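Local atomic coordinates of a cystathionine beta-synthase domain protein fused to a Zn-ribbon-like domain (Pyrococcus furiosus, PDB entry 3GHD), a protein that probably binds adenosine-type nucleotides through its CBS domain, the part present here, and a metal ion through the Zn-ribbon-like domain fused to it. Residues K22-A26 with V37-R41. Residues are numbered along the deposited sequence; the frame is centred on the assembly and turned at random.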
loop_
_atom_site.group_PDB
_atom_site.type_symbol
_atom_site.label_atom_id
_atom_site.label_comp_id
_atom_site.label_asym_id
_atom_site.label_seq_id
_atom_site.Cartn_x
_atom_site.Cartn_y
_atom_site.Cartn_z
ATOM N N LYS A 22 9.296 4.670 -7.379
ATOM C CA LYS A 22 7.971 4.439 -7.934
ATOM C C LYS A 22 8.014 4.120 -9.419
ATOM O O LYS A 22 7.305 4.712 -10.216
ATOM C CB LYS A 22 7.065 5.642 -7.595
ATOM C CG LYS A 22 6.824 5.763 -6.085
ATOM N N ALA A 23 8.888 3.194 -9.787
ATOM C CA ALA A 23 9.091 2.816 -11.202
ATOM C C ALA A 23 8.706 1.383 -11.392
ATOM O O ALA A 23 8.801 0.600 -10.461
ATOM C CB ALA A 23 10.551 3.049 -11.611
ATOM N N GLY A 24 8.300 1.025 -12.605
ATOM C CA GLY A 24 7.817 -0.296 -12.897
ATOM C C GLY A 24 8.864 -1.184 -13.562
ATOM O O GLY A 24 8.745 -2.406 -13.484
ATOM N N SER A 25 9.832 -0.566 -14.257
ATOM C CA SER A 25 10.881 -1.256 -15.059
ATOM C C SER A 25 12.325 -0.887 -14.712
ATOM O O SER A 25 12.641 0.270 -14.504
ATOM C CB SER A 25 10.702 -0.911 -16.565
ATOM O OG SER A 25 9.367 -1.169 -17.007
ATOM N N ALA A 26 13.211 -1.889 -14.710
ATOM C CA ALA A 26 14.636 -1.681 -14.512
ATOM C C ALA A 26 15.291 -2.008 -15.822
ATOM O O ALA A 26 15.181 -3.158 -16.277
ATOM C CB ALA A 26 15.212 -2.633 -13.436
ATOM N N VAL A 37 15.430 -5.481 -20.098
ATOM C CA VAL A 37 14.547 -4.862 -19.120
ATOM C C VAL A 37 14.024 -5.946 -18.122
ATOM O O VAL A 37 13.809 -7.119 -18.504
ATOM C CB VAL A 37 13.402 -4.146 -19.889
ATOM C CG1 VAL A 37 12.584 -5.187 -20.662
ATOM C CG2 VAL A 37 12.502 -3.247 -18.968
ATOM N N VAL A 38 13.828 -5.539 -16.864
ATOM C CA VAL A 38 13.241 -6.364 -15.790
ATOM C C VAL A 38 12.065 -5.555 -15.176
ATOM O O VAL A 38 12.128 -4.323 -14.988
ATOM C CB VAL A 38 14.295 -6.814 -14.729
ATOM C CG1 VAL A 38 13.619 -7.528 -13.565
ATOM C CG2 VAL A 38 15.435 -7.728 -15.352
ATOM N N THR A 39 10.909 -6.203 -15.069
ATOM C CA THR A 39 9.716 -5.602 -14.534
ATOM C C THR A 39 9.423 -6.209 -13.181
ATOM O O THR A 39 9.970 -7.246 -12.794
ATOM C CB THR A 39 8.495 -5.746 -15.502
ATOM O OG1 THR A 39 8.054 -7.103 -15.547
ATOM C CG2 THR A 39 8.901 -5.312 -16.873
ATOM N N GLU A 40 8.525 -5.579 -12.466
ATOM C CA GLU A 40 8.049 -6.141 -11.200
ATOM C C GLU A 40 7.328 -7.464 -11.440
ATOM O O GLU A 40 7.382 -8.333 -10.599
ATOM C CB GLU A 40 7.166 -5.112 -10.440
ATOM C CG GLU A 40 7.971 -3.902 -9.994
ATOM C CD GLU A 40 7.263 -2.991 -9.019
ATOM O OE1 GLU A 40 6.090 -2.766 -9.297
ATOM O OE2 GLU A 40 7.871 -2.507 -7.990
ATOM N N ARG A 41 6.669 -7.657 -12.589
ATOM C CA ARG A 41 6.039 -8.937 -12.894
ATOM C C ARG A 41 7.104 -10.006 -13.048
ATOM O O ARG A 41 6.947 -11.139 -12.540
ATOM C CB ARG A 41 5.232 -8.866 -14.187
ATOM C CG ARG A 41 3.848 -8.317 -13.924
ATOM C CD ARG A 41 2.836 -9.411 -13.954
ATOM N NE ARG A 41 2.986 -10.403 -12.933
ATOM C CZ ARG A 41 2.514 -10.301 -11.683
ATOM N NH1 ARG A 41 2.655 -11.303 -10.828
ATOM N NH2 ARG A 41 1.798 -9.251 -11.334
HETATM O O HOH W 1 7.647 0.168 -7.885
#
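A water bridges the two segments where sheet pairing gives out, donating to Ala23 O at 2.9 Å and to Glu40 OE2 at 2.7 Å. It sits at the open end of the antiparallel hairpin 25-30/33-39 of the CBS domain, whose strand 33-39 runs straight into helix 40-48. Ala26 and Val38 form a hydrogen-bonded pair: Ala26 N to Val38 O is 2.7 Å and Val38 N to Ala26 O 2.8 Å. Ser25 and Thr39 follow as a non-hydrogen-bonded pair, CA atoms 4.5 Å apart. Past it regular pairing stops; Gly24 O takes a weak hydrogen bond from Glu40 N, 3.3 Å, as the second segment turns into its helix. Thr39 is the N-cap residue there, and its N is bonded to Asp42 OD2, which ties strand end to first turn. Ala26 and Val38 face the interior, Ala26 against Val14 of helix 11-20; Ser25 and Thr39, on the other face, pack on Ile70 of the second subunit. Glu40 also forms a salt bridge with Arg41 of the third subunit, so the hairpin mouth borders a subunit interface. Between the strands, Ser25 CA lies 3.3 Å from Val38 O, a CA-H...O contact.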